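Local coordinates for glycosyl hydrolase, family 38 (Enterococcus faecalis, PDB 5KBP), which probably hydrolyses alpha-mannosidic linkages in carbohydrates, as expected of a metal-binding alpha-mannosidase of glycosyl hydrolase family 38, at residues Asn198-Glu203 / Arg240-Ala245; Val9-His14 / Met229-Asp234; Phe49-Leu54 / His260-Asp265; Asp37-Leu42 / Gln236-Asp241. All coordinates share one frame; numbering follows the deposited sequence.

How the contacts relate
All four contacts lie in the family 38 N-terminal region, their centres about 9 to 15 Å apart. At their middle is contact 2, pairing strand 7-13 with strand 226-231 of a parallel sheet completed by strand 256-260. Contact 3, about 9 Å away, joins the end of that third strand and the start of helix 263-270 to strand 52-53 and the loop before it. Contacts 1 and 4 share Arg240 and Asp241, before helix 242-252. The first segments run 9-14, 37-42, 49-54, 198-203, the second 229-234, 236-241, 240-245, 260-265; contacts 2, 3 and 4 therefore cross, knitting early and late parts of one alpha/beta unit, while contact 1 closes a shorter local link.

Contact 1 of 4, residues Asn198-Glu203 / Arg240-Ala245; sequences NEIPSE and RDITKA
Ser202 and Asp241 meet through their polar ends: the serine hydroxyl donates to the carboxylate, OG to OD2 2.8 Å, approaching nearly along the C-O axis of that oxygen. Asp241 stands at the N-cap of helix 242-252 but makes no capping bond with its side chain; CG lies between its own backbone N and carbonyl carbon (chi1 59°), and the carboxylate is used across the contact instead. Beside this bond Ala245 CB, with no further atoms, sits close to the loop backbone, 3.5 Å from Pro201 O and 3.6 Å from Ile200 CG2. The other branch of Ile200 extends to CD1, which touches Ile242 CD1 at 3.8 Å, the two chains crossing at a slant; both are buried, as suits branched apolar residues. On the exposed side Lys244 is extended, passing Ser202 O with CE at 3.7 Å, and its NZ forms a long salt bridge with Glu203 OE1 at 3.9 Å. A water donates to both Pro201 O and Ala245 O. The loop leading into helix 204-219 is held to the first turn of helix 242-252, the connecting helix of a beta-alpha-beta crossover between strands 226-231 and 256-260, which passes over the intervening strand 7-13.

Contact 2 of 4, residues Val9-His14 / Met229-Asp234; sequences VYIVSH and MMNGVD
Ile11, Val12 and Ser13 run beside Met229, Met230 and Asn231 as parallel strands, joined by a regular ladder: Met229 N donates to Tyr10 O at 2.8 Å, Val12 N to Met229 O, Asn231 N to Val12 O, and His14 N to Asn231 O at 3.0 Å. Near the end of the pair, side chains add to it. Ser13 OG donates to Asn231 OD1 (2.7 Å), slightly tilted from the plane of that carbonyl; the two residues project from the same face of the sheet, and CG of Asn231, anti to the backbone N (chi1 173°), starts the amide that meets the hydroxyl. Past the strands, Gly232 CA lies over the face of the His14 ring, 3.9 Å from its centroid, a CH-pi contact. Glycine suits this place because a beta carbon would run into His14 O. The folded chain of Met230 crosses His14 at about a right angle and puts CE 3.4 Å from CD2. At the other end, Val9 CG1 packs on Met229 CG at 3.5 Å.

A second shell fixes these groups. Tyr194 O bonds His14 NE2, His260 NE2 bonds the Ser13 hydroxyl, and Asn231 ND2 is held by Gly197 O and Gln239 OE1, so the buried amide has partners at both ends. Val9 and Ile11 bond through their backbones to strand 256-260, making strand 7-13 the middle one of a parallel sheet. Phe263 of helix 263-270 covers Val12 and Met230 on one face, Trp211 of helix 204-219 Met229 on the other: a layered alpha/beta architecture.

Contact 3 of 4, residues Phe49-Leu54 / His260-Asp265; sequences FNSFHL and HSNFDD
His53 and Phe263 form the tight, buried end of the contact in a T-shaped stack: the CD2-CE2 edge of the phenylalanine stands over the imidazole face, CD2 to CD2 3.4 Å, with the planes at 73°. A second edge-to-face pair lies farther along, where His260 points CE1 at the face of Phe49, 3.6 Å from CD1 and off toward the rim. His260 ND1 is also gripped, accepting from Asn50 N at 3.0 Å, which is consistent with its proton lying on NE2, the atom bonded to Ser13.

Next to the Phe49-His260 pair, Asn50 OD1 takes two bonds, from Asn262 ND2 (2.8 Å) on a lone pair and from Ser51 OG. The two amides are nearly coplanar, 14° apart. A water donates to both Ser51 O and Ser261 O, linking the two backbones.

Toward the exposed Asp265 the link becomes looser: another water accepts from Asn50 ND2 and donates to Asp265 OD2, and Asn262 ND2 adds only a weak bond to that same oxygen at 3.2 Å. Asn262 OD1, by contrast, accepts from Asp265 N at 3.0 Å. Its amide therefore caps helix 263-270 with one end and holds Asn50 with the other, an asparagine N-cap at the junction from strand 256-260 into that helix.

Contact 4 of 4, residues Asp37-Leu42 / Gln236-Asp241; sequences DNVLDL and QPVQRD
Helix residues Asn38, Val39 and Leu42 face the irregular, extended segment around Val238, with Val238 CA 6.5 Å from Val39 CA. Val238 meets the helix with both methyls. CG1, set between its own backbone N and carbonyl carbon (chi1 60°), touches Asn38 CB and Val39 CG2, each at 3.7 Å, while CG2 meets Leu42 CD1 tip to tip at 3.7 Å. A compact branched residue can thus serve two neighbouring turns of the helix, and Phe52 closes over Val39 and Val238 from strand 52-53. Here helix 25-45 packs against the link from strand 226-231 to helix 242-252, part of a beta-alpha-beta crossover. The second leucine methyl, Leu42 CD2, rests on Arg240 O at 3.6 Å. Farther out the contact turns polar. Arg240, exposed and extended from CG to NE, swings its guanidinium back to the helix, and NH2 gives Asn38 OD1 a weak hydrogen bond of 2.9 Å, bent to 121° at the hydrogen, with the amide and guanidinium planes 60° apart. The other end of that amide, Asn38 ND2, donates to a water that also accepts from Val238 N.

Contact 1 of 4, residues Asn198-Glu203 / Arg240-Ala245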
loop_
_atom_site.group_PDB
_atom_site.type_symbol
_atom_site.label_atom_id
_atom_site.label_comp_id
_atom_site.label_asym_id
_atom_site.label_seq_id
_atom_site.Cartn_x
_atom_site.Cartn_y
_atom_site.Cartn_z
ATOM N N ASN A 198 -2.717 33.153 13.137
ATOM C CA ASN A 198 -3.032 32.720 11.783
ATOM C C ASN A 198 -3.739 33.833 11.019
ATOM O O ASN A 198 -4.658 34.474 11.540
ATOM C CB ASN A 198 -3.902 31.464 11.815
ATOM C CG ASN A 198 -4.075 30.842 10.444
ATOM O OD1 ASN A 198 -3.145 30.817 9.639
ATOM N ND2 ASN A 198 -5.275 30.344 10.165
ATOM N N GLU A 199 -3.297 34.063 9.779
ATOM C CA GLU A 199 -3.895 35.039 8.867
ATOM C C GLU A 199 -3.948 36.431 9.508
ATOM O O GLU A 199 -5.001 36.941 9.894
ATOM C CB GLU A 199 -5.288 34.582 8.416
ATOM C CG GLU A 199 -5.307 33.186 7.817
ATOM C CD GLU A 199 -6.584 32.892 7.055
ATOM O OE1 GLU A 199 -7.096 33.808 6.376
ATOM O OE2 GLU A 199 -7.077 31.748 7.134
ATOM N N ILE A 200 -2.767 37.031 9.608
ATOM C CA ILE A 200 -2.628 38.380 10.148
ATOM C C ILE A 200 -3.131 39.376 9.108
ATOM O O ILE A 200 -2.644 39.378 7.968
ATOM C CB ILE A 200 -1.173 38.674 10.543
ATOM C CG1 ILE A 200 -0.709 37.703 11.633
ATOM C CG2 ILE A 200 -1.031 40.116 11.003
ATOM C CD1 ILE A 200 0.751 37.847 11.997
ATOM N N PRO A 201 -4.103 40.222 9.448
ATOM C CA PRO A 201 -4.629 41.174 8.462
ATOM C C PRO A 201 -3.570 42.169 8.009
ATOM O O PRO A 201 -2.805 42.704 8.814
ATOM C CB PRO A 201 -5.764 41.875 9.217
ATOM C CG PRO A 201 -6.149 40.922 10.296
ATOM C CD PRO A 201 -4.878 40.235 10.697
ATOM N N SER A 202 -3.536 42.411 6.700
ATOM C CA SER A 202 -2.677 43.424 6.104
ATOM C C SER A 202 -3.449 44.687 5.733
ATOM O O SER A 202 -3.000 45.454 4.876
ATOM C CB SER A 202 -1.961 42.859 4.877
ATOM O OG SER A 202 -2.888 42.471 3.879
ATOM N N GLU A 203 -4.606 44.907 6.352
ATOM C CA GLU A 203 -5.388 46.118 6.168
ATOM C C GLU A 203 -5.602 46.788 7.519
ATOM O O GLU A 203 -5.701 46.118 8.551
ATOM C CB GLU A 203 -6.735 45.822 5.501
ATOM C CG GLU A 203 -6.617 45.322 4.068
ATOM C CD GLU A 203 -5.809 46.258 3.187
ATOM O OE1 GLU A 203 -4.860 45.787 2.524
ATOM O OE2 GLU A 203 -6.120 47.467 3.160
ATOM N N ARG A 240 1.270 34.756 2.145
ATOM C CA ARG A 240 2.163 35.402 1.188
ATOM C C ARG A 240 2.442 36.856 1.549
ATOM O O ARG A 240 3.516 37.374 1.226
ATOM C CB ARG A 240 1.574 35.303 -0.218
ATOM C CG ARG A 240 1.836 33.969 -0.900
ATOM C CD ARG A 240 0.892 33.735 -2.067
ATOM N NE ARG A 240 1.451 32.797 -3.037
ATOM C CZ ARG A 240 0.741 32.163 -3.963
ATOM N NH1 ARG A 240 -0.569 32.354 -4.044
ATOM N NH2 ARG A 240 1.339 31.331 -4.805
ATOM N N ASP A 241 1.499 37.529 2.210
ATOM C CA ASP A 241 1.655 38.928 2.588
ATOM C C ASP A 241 2.027 39.094 4.058
ATOM O O ASP A 241 1.677 40.105 4.676
ATOM C CB ASP A 241 0.379 39.707 2.272
ATOM C CG ASP A 241 -0.834 39.156 2.996
ATOM O OD1 ASP A 241 -0.914 37.922 3.164
ATOM O OD2 ASP A 241 -1.704 39.955 3.399
ATOM N N ILE A 242 2.734 38.116 4.630
ATOM C CA ILE A 242 3.092 38.191 6.043
ATOM C C ILE A 242 4.053 39.345 6.300
ATOM O O ILE A 242 4.021 39.959 7.372
ATOM C CB ILE A 242 3.674 36.845 6.519
ATOM C CG1 ILE A 242 3.896 36.858 8.033
ATOM C CG2 ILE A 242 4.967 36.516 5.782
ATOM C CD1 ILE A 242 2.626 37.060 8.833
ATOM N N THR A 243 4.905 39.677 5.326
ATOM C CA THR A 243 5.824 40.798 5.495
ATOM C C THR A 243 5.075 42.123 5.561
ATOM O O THR A 243 5.384 42.977 6.402
ATOM C CB THR A 243 6.846 40.809 4.355
ATOM O OG1 THR A 243 7.875 39.849 4.626
ATOM C CG2 THR A 243 7.468 42.187 4.189
ATOM N N LYS A 244 4.082 42.308 4.688
ATOM C CA LYS A 244 3.295 43.537 4.700
ATOM C C LYS A 244 2.506 43.683 5.995
ATOM O O LYS A 244 2.452 44.773 6.576
ATOM C CB LYS A 244 2.355 43.564 3.496
ATOM C CG LYS A 244 1.424 44.764 3.448
ATOM C CD LYS A 244 0.504 44.683 2.242
ATOM C CE LYS A 244 -0.438 45.872 2.177
ATOM N NZ LYS A 244 -1.321 45.806 0.979
ATOM N N ALA A 245 1.887 42.596 6.463
ATOM C CA ALA A 245 1.052 42.677 7.658
ATOM C C ALA A 245 1.875 42.997 8.900
ATOM O O ALA A 245 1.404 43.698 9.802
ATOM C CB ALA A 245 0.285 41.372 7.848
HETATM O O HOH W 1 -1.078 43.627 11.021
#

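Contact 2 of 4, residues Val9-His14 / Met229-Asp234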
loop_
_atom_site.group_PDB
_atom_site.type_symbol
_atom_site.label_atom_id
_atom_site.label_comp_id
_atom_site.label_asym_id
_atom_site.label_seq_id
_atom_site.Cartn_x
_atom_site.Cartn_y
_atom_site.Cartn_z
ATOM N N VAL A 9 6.797 41.112 19.999
ATOM C CA VAL A 9 5.831 40.163 19.462
ATOM C C VAL A 9 6.552 39.316 18.422
ATOM O O VAL A 9 6.899 39.809 17.341
ATOM C CB VAL A 9 4.613 40.872 18.857
ATOM C CG1 VAL A 9 3.588 39.862 18.402
ATOM C CG2 VAL A 9 4.006 41.838 19.866
ATOM N N TYR A 10 6.782 38.045 18.744
ATOM C CA TYR A 10 7.515 37.128 17.878
ATOM C C TYR A 10 6.516 36.340 17.038
ATOM O O TYR A 10 5.751 35.526 17.567
ATOM C CB TYR A 10 8.400 36.195 18.702
ATOM C CG TYR A 10 9.468 36.913 19.496
ATOM C CD1 TYR A 10 9.177 37.490 20.725
ATOM C CD2 TYR A 10 10.769 37.016 19.017
ATOM C CE1 TYR A 10 10.146 38.149 21.453
ATOM C CE2 TYR A 10 11.746 37.673 19.741
ATOM C CZ TYR A 10 11.428 38.236 20.959
ATOM O OH TYR A 10 12.395 38.892 21.686
ATOM N N ILE A 11 6.530 36.576 15.731
ATOM C CA ILE A 11 5.605 35.944 14.798
ATOM C C ILE A 11 6.355 34.830 14.077
ATOM O O ILE A 11 7.271 35.090 13.290
ATOM C CB ILE A 11 5.024 36.965 13.813
ATOM C CG1 ILE A 11 4.294 38.066 14.584
ATOM C CG2 ILE A 11 4.091 36.281 12.826
ATOM C CD1 ILE A 11 4.079 39.330 13.794
ATOM N N VAL A 12 5.967 33.587 14.344
ATOM C CA VAL A 12 6.608 32.410 13.768
ATOM C C VAL A 12 5.652 31.810 12.748
ATOM O O VAL A 12 4.613 31.244 13.112
ATOM C CB VAL A 12 6.988 31.384 14.844
ATOM C CG1 VAL A 12 7.538 30.116 14.202
ATOM C CG2 VAL A 12 8.001 31.980 15.812
ATOM N N SER A 13 5.996 31.933 11.468
ATOM C CA SER A 13 5.208 31.319 10.410
ATOM C C SER A 13 5.473 29.819 10.361
ATOM O O SER A 13 6.611 29.368 10.523
ATOM C CB SER A 13 5.530 31.960 9.061
ATOM O OG SER A 13 5.164 33.328 9.051
ATOM N N HIS A 14 4.414 29.049 10.137
ATOM C CA HIS A 14 4.504 27.595 10.155
ATOM C C HIS A 14 3.283 27.028 9.445
ATOM O O HIS A 14 2.437 27.765 8.931
ATOM C CB HIS A 14 4.586 27.064 11.586
ATOM C CG HIS A 14 3.263 27.037 12.288
ATOM N ND1 HIS A 14 2.468 25.912 12.336
ATOM C CD2 HIS A 14 2.585 28.005 12.948
ATOM C CE1 HIS A 14 1.363 26.184 13.006
ATOM N NE2 HIS A 14 1.410 27.448 13.390
ATOM N N MET A 229 3.371 34.581 18.661
ATOM C CA MET A 229 2.238 34.492 17.749
ATOM C C MET A 229 2.542 33.415 16.715
ATOM O O MET A 229 3.489 33.551 15.933
ATOM C CB MET A 229 1.966 35.832 17.063
ATOM C CG MET A 229 1.648 36.976 18.010
ATOM S SD MET A 229 0.153 36.713 18.979
ATOM C CE MET A 229 -1.059 36.497 17.680
ATOM N N MET A 230 1.745 32.350 16.715
ATOM C CA MET A 230 1.945 31.230 15.803
ATOM C C MET A 230 1.172 31.499 14.516
ATOM O O MET A 230 -0.058 31.394 14.483
ATOM C CB MET A 230 1.508 29.923 16.458
ATOM C CG MET A 230 2.352 29.543 17.665
ATOM S SD MET A 230 4.093 29.316 17.243
ATOM C CE MET A 230 3.972 27.958 16.081
ATOM N N ASN A 231 1.901 31.838 13.452
ATOM C CA ASN A 231 1.304 32.249 12.181
ATOM C C ASN A 231 1.103 31.015 11.302
ATOM O O ASN A 231 1.879 30.720 10.389
ATOM C CB ASN A 231 2.176 33.307 11.513
ATOM C CG ASN A 231 1.704 33.665 10.121
ATOM O OD1 ASN A 231 2.447 33.523 9.152
ATOM N ND2 ASN A 231 0.465 34.128 10.012
ATOM N N GLY A 232 0.034 30.286 11.592
ATOM C CA GLY A 232 -0.286 29.090 10.837
ATOM C C GLY A 232 -1.313 28.253 11.564
ATOM O O GLY A 232 -1.761 28.589 12.665
ATOM N N VAL A 233 -1.676 27.141 10.921
ATOM C CA VAL A 233 -2.675 26.215 11.446
ATOM C C VAL A 233 -2.638 24.942 10.599
ATOM O O VAL A 233 -1.765 24.789 9.737
ATOM C CB VAL A 233 -4.075 26.867 11.473
ATOM C CG1 VAL A 233 -4.656 26.975 10.074
ATOM C CG2 VAL A 233 -5.026 26.141 12.432
ATOM N N ASP A 234 -3.571 24.022 10.846
ATOM C CA ASP A 234 -3.589 22.736 10.157
ATOM C C ASP A 234 -3.750 22.921 8.653
ATOM O O ASP A 234 -4.764 23.453 8.189
ATOM C CB ASP A 234 -4.722 21.871 10.709
ATOM C CG ASP A 234 -4.586 21.610 12.197
ATOM O OD1 ASP A 234 -5.004 22.476 12.995
ATOM O OD2 ASP A 234 -4.064 20.538 12.569
#

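Contact 3 of 4, residues Phe49-Leu54 / His260-Asp265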
loop_
_atom_site.group_PDB
_atom_site.type_symbol
_atom_site.label_atom_id
_atom_site.label_comp_id
_atom_site.label_asym_id
_atom_site.label_seq_id
_atom_site.Cartn_x
_atom_site.Cartn_y
_atom_site.Cartn_z
ATOM N N PHE A 49 11.192 38.211 4.865
ATOM C CA PHE A 49 10.749 36.899 5.326
ATOM C C PHE A 49 11.878 36.241 6.110
ATOM O O PHE A 49 12.883 35.819 5.531
ATOM C CB PHE A 49 10.330 36.038 4.137
ATOM C CG PHE A 49 9.606 34.780 4.525
ATOM C CD1 PHE A 49 8.232 34.785 4.703
ATOM C CD2 PHE A 49 10.298 33.593 4.710
ATOM C CE1 PHE A 49 7.561 33.630 5.061
ATOM C CE2 PHE A 49 9.631 32.435 5.068
ATOM C CZ PHE A 49 8.261 32.454 5.242
ATOM N N ASN A 50 11.715 36.155 7.428
ATOM C CA ASN A 50 12.757 35.622 8.297
ATOM C C ASN A 50 12.955 34.128 8.077
ATOM O O ASN A 50 14.017 33.699 7.613
ATOM C CB ASN A 50 12.419 35.901 9.763
ATOM C CG ASN A 50 13.441 35.318 10.718
ATOM O OD1 ASN A 50 13.242 34.238 11.274
ATOM N ND2 ASN A 50 14.542 36.032 10.915
ATOM N N SER A 51 11.943 33.330 8.405
ATOM C CA SER A 51 12.061 31.882 8.306
ATOM C C SER A 51 10.670 31.267 8.306
ATOM O O SER A 51 9.660 31.955 8.480
ATOM C CB SER A 51 12.909 31.313 9.448
ATOM O OG SER A 51 12.359 31.663 10.707
ATOM N N PHE A 52 10.635 29.951 8.108
ATOM C CA PHE A 52 9.404 29.171 8.137
ATOM C C PHE A 52 9.676 27.883 8.895
ATOM O O PHE A 52 10.591 27.133 8.542
ATOM C CB PHE A 52 8.907 28.863 6.720
ATOM C CG PHE A 52 7.555 28.205 6.675
ATOM C CD1 PHE A 52 6.397 28.968 6.699
ATOM C CD2 PHE A 52 7.440 26.827 6.595
ATOM C CE1 PHE A 52 5.152 28.367 6.653
ATOM C CE2 PHE A 52 6.197 26.221 6.549
ATOM C CZ PHE A 52 5.053 26.991 6.578
ATOM N N HIS A 53 8.891 27.628 9.936
ATOM C CA HIS A 53 9.073 26.442 10.764
ATOM C C HIS A 53 8.364 25.262 10.110
ATOM O O HIS A 53 7.137 25.273 9.958
ATOM C CB HIS A 53 8.540 26.683 12.173
ATOM C CG HIS A 53 8.934 25.623 13.153
ATOM N ND1 HIS A 53 8.056 24.658 13.598
ATOM C CD2 HIS A 53 10.111 25.376 13.773
ATOM C CE1 HIS A 53 8.676 23.864 14.452
ATOM N NE2 HIS A 53 9.924 24.277 14.577
ATOM N N LEU A 54 9.132 24.241 9.739
ATOM C CA LEU A 54 8.610 23.121 8.956
ATOM C C LEU A 54 8.010 22.032 9.842
ATOM O O LEU A 54 8.294 20.846 9.685
ATOM C CB LEU A 54 9.709 22.557 8.065
ATOM C CG LEU A 54 9.221 21.960 6.745
ATOM C CD1 LEU A 54 8.447 23.003 5.947
ATOM C CD2 LEU A 54 10.385 21.403 5.940
ATOM N N HIS A 260 9.175 39.254 12.683
ATOM C CA HIS A 260 9.133 37.941 12.056
ATOM C C HIS A 260 10.326 37.138 12.557
ATOM O O HIS A 260 11.479 37.506 12.306
ATOM C CB HIS A 260 9.158 38.063 10.534
ATOM C CG HIS A 260 8.547 36.893 9.826
ATOM N ND1 HIS A 260 9.031 36.408 8.630
ATOM C CD2 HIS A 260 7.486 36.115 10.146
ATOM C CE1 HIS A 260 8.298 35.377 8.247
ATOM N NE2 HIS A 260 7.354 35.180 9.148
ATOM N N SER A 261 10.058 36.060 13.292
ATOM C CA SER A 261 11.130 35.371 14.001
ATOM C C SER A 261 11.049 33.858 13.847
ATOM O O SER A 261 10.524 33.348 12.853
ATOM C CB SER A 261 11.102 35.753 15.483
ATOM O OG SER A 261 12.296 35.361 16.140
ATOM N N ASN A 262 11.574 33.139 14.834
ATOM C CA ASN A 262 11.653 31.686 14.790
ATOM C C ASN A 262 11.822 31.176 16.214
ATOM O O ASN A 262 12.098 31.942 17.140
ATOM C CB ASN A 262 12.802 31.216 13.893
ATOM C CG ASN A 262 14.115 31.895 14.227
ATOM O OD1 ASN A 262 14.795 31.517 15.181
ATOM N ND2 ASN A 262 14.482 32.901 13.440
ATOM N N PHE A 263 11.659 29.861 16.376
ATOM C CA PHE A 263 11.687 29.275 17.712
ATOM C C PHE A 263 13.060 29.386 18.364
ATOM O O PHE A 263 13.147 29.513 19.590
ATOM C CB PHE A 263 11.242 27.816 17.656
ATOM C CG PHE A 263 9.755 27.641 17.670
ATOM C CD1 PHE A 263 9.018 28.017 18.780
ATOM C CD2 PHE A 263 9.093 27.100 16.581
ATOM C CE1 PHE A 263 7.649 27.860 18.804
ATOM C CE2 PHE A 263 7.723 26.939 16.599
ATOM C CZ PHE A 263 7.000 27.319 17.712
ATOM N N ASP A 264 14.135 29.343 17.576
ATOM C CA ASP A 264 15.474 29.466 18.147
ATOM C C ASP A 264 15.677 30.835 18.787
ATOM O O ASP A 264 16.194 30.940 19.905
ATOM C CB ASP A 264 16.528 29.214 17.071
ATOM C CG ASP A 264 16.540 27.778 16.597
ATOM O OD1 ASP A 264 16.428 26.872 17.449
ATOM O OD2 ASP A 264 16.656 27.556 15.374
ATOM N N ASP A 265 15.275 31.898 18.087
ATOM C CA ASP A 265 15.441 33.245 18.624
ATOM C C ASP A 265 14.485 33.510 19.782
ATOM O O ASP A 265 14.863 34.155 20.767
ATOM C CB ASP A 265 15.238 34.282 17.519
ATOM C CG ASP A 265 16.374 34.292 16.516
ATOM O OD1 ASP A 265 17.458 33.765 16.842
ATOM O OD2 ASP A 265 16.185 34.833 15.405
HETATM O O HOH W 2 16.879 35.235 12.751
HETATM O O HOH W 3 8.789 32.324 11.050
#

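Contact 4 of 4, residues Asp37-Leu42 / Gln236-Asp241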
loop_
_atom_site.group_PDB
_atom_site.type_symbol
_atom_site.label_atom_id
_atom_site.label_comp_id
_atom_site.label_asym_id
_atom_site.label_seq_id
_atom_site.Cartn_x
_atom_site.Cartn_y
_atom_site.Cartn_z
ATOM N N ASP A 37 6.475 24.871 -2.334
ATOM C CA ASP A 37 6.777 25.733 -3.474
ATOM C C ASP A 37 6.604 27.202 -3.111
ATOM O O ASP A 37 7.425 28.045 -3.493
ATOM C CB ASP A 37 5.888 25.378 -4.666
ATOM C CG ASP A 37 6.317 24.102 -5.360
ATOM O OD1 ASP A 37 7.469 23.666 -5.154
ATOM O OD2 ASP A 37 5.503 23.540 -6.123
ATOM N N ASN A 38 5.544 27.527 -2.369
ATOM C CA ASN A 38 5.290 28.911 -1.991
ATOM C C ASN A 38 6.222 29.390 -0.885
ATOM O O ASN A 38 6.579 30.572 -0.853
ATOM C CB ASN A 38 3.830 29.078 -1.563
ATOM C CG ASN A 38 2.864 28.934 -2.724
ATOM O OD1 ASN A 38 3.176 29.307 -3.856
ATOM N ND2 ASN A 38 1.684 28.390 -2.451
ATOM N N VAL A 39 6.623 28.500 0.027
ATOM C CA VAL A 39 7.565 28.892 1.070
ATOM C C VAL A 39 8.927 29.205 0.466
ATOM O O VAL A 39 9.554 30.218 0.802
ATOM C CB VAL A 39 7.659 27.799 2.150
ATOM C CG1 VAL A 39 8.792 28.107 3.119
ATOM C CG2 VAL A 39 6.343 27.682 2.894
ATOM N N LEU A 40 9.407 28.345 -0.438
ATOM C CA LEU A 40 10.655 28.628 -1.140
ATOM C C LEU A 40 10.550 29.899 -1.972
ATOM O O LEU A 40 11.543 30.618 -2.132
ATOM C CB LEU A 40 11.041 27.443 -2.024
ATOM C CG LEU A 40 11.342 26.129 -1.301
ATOM C CD1 LEU A 40 11.719 25.034 -2.289
ATOM C CD2 LEU A 40 12.442 26.330 -0.275
ATOM N N ASP A 41 9.365 30.187 -2.513
ATOM C CA ASP A 41 9.160 31.437 -3.239
ATOM C C ASP A 41 9.406 32.636 -2.330
ATOM O O ASP A 41 10.095 33.590 -2.711
ATOM C CB ASP A 41 7.742 31.468 -3.816
ATOM C CG ASP A 41 7.572 32.503 -4.916
ATOM O OD1 ASP A 41 8.159 33.601 -4.819
ATOM O OD2 ASP A 41 6.835 32.215 -5.882
ATOM N N LEU A 42 8.855 32.598 -1.116
ATOM C CA LEU A 42 9.043 33.700 -0.177
ATOM C C LEU A 42 10.479 33.760 0.333
ATOM O O LEU A 42 11.021 34.850 0.546
ATOM C CB LEU A 42 8.066 33.560 0.991
ATOM C CG LEU A 42 6.593 33.851 0.705
ATOM C CD1 LEU A 42 5.719 33.338 1.836
ATOM C CD2 LEU A 42 6.387 35.345 0.500
ATOM N N GLN A 236 -2.356 24.893 6.599
ATOM C CA GLN A 236 -2.511 26.290 6.216
ATOM C C GLN A 236 -1.476 26.666 5.166
ATOM O O GLN A 236 -0.278 26.441 5.380
ATOM C CB GLN A 236 -2.361 27.204 7.424
ATOM C CG GLN A 236 -2.548 28.683 7.123
ATOM C CD GLN A 236 -3.997 29.060 6.869
ATOM O OE1 GLN A 236 -4.903 28.241 7.027
ATOM N NE2 GLN A 236 -4.222 30.309 6.479
ATOM N N PRO A 237 -1.889 27.223 4.030
ATOM C CA PRO A 237 -0.911 27.789 3.097
ATOM C C PRO A 237 -0.158 28.934 3.757
ATOM O O PRO A 237 -0.694 29.650 4.605
ATOM C CB PRO A 237 -1.772 28.283 1.929
ATOM C CG PRO A 237 -3.059 27.526 2.048
ATOM C CD PRO A 237 -3.266 27.310 3.515
ATOM N N VAL A 238 1.107 29.092 3.371
ATOM C CA VAL A 238 1.931 30.137 3.964
ATOM C C VAL A 238 1.386 31.500 3.553
ATOM O O VAL A 238 1.038 31.725 2.385
ATOM C CB VAL A 238 3.404 29.961 3.562
ATOM C CG1 VAL A 238 3.575 30.018 2.045
ATOM C CG2 VAL A 238 4.274 30.999 4.257
ATOM N N GLN A 239 1.279 32.406 4.521
ATOM C CA GLN A 239 0.707 33.726 4.275
ATOM C C GLN A 239 1.660 34.535 3.404
ATOM O O GLN A 239 2.728 34.956 3.859
ATOM C CB GLN A 239 0.433 34.433 5.599
ATOM C CG GLN A 239 -0.178 35.813 5.452
ATOM C CD GLN A 239 -0.538 36.431 6.786
ATOM O OE1 GLN A 239 -0.680 35.732 7.790
ATOM N NE2 GLN A 239 -0.685 37.750 6.806
ATOM N N ARG A 240 1.270 34.756 2.145
ATOM C CA ARG A 240 2.163 35.402 1.188
ATOM C C ARG A 240 2.442 36.856 1.549
ATOM O O ARG A 240 3.516 37.374 1.226
ATOM C CB ARG A 240 1.574 35.303 -0.218
ATOM C CG ARG A 240 1.836 33.969 -0.900
ATOM C CD ARG A 240 0.892 33.735 -2.067
ATOM N NE ARG A 240 1.451 32.797 -3.037
ATOM C CZ ARG A 240 0.741 32.163 -3.963
ATOM N NH1 ARG A 240 -0.569 32.354 -4.044
ATOM N NH2 ARG A 240 1.339 31.331 -4.805
ATOM N N ASP A 241 1.499 37.529 2.210
ATOM C CA ASP A 241 1.655 38.928 2.588
ATOM C C ASP A 241 2.027 39.094 4.058
ATOM O O ASP A 241 1.677 40.105 4.676
ATOM C CB ASP A 241 0.379 39.707 2.272
ATOM C CG ASP A 241 -0.834 39.156 2.996
ATOM O OD1 ASP A 241 -0.914 37.922 3.164
ATOM O OD2 ASP A 241 -1.704 39.955 3.399
HETATM O O HOH W 4 1.131 27.567 0.462
#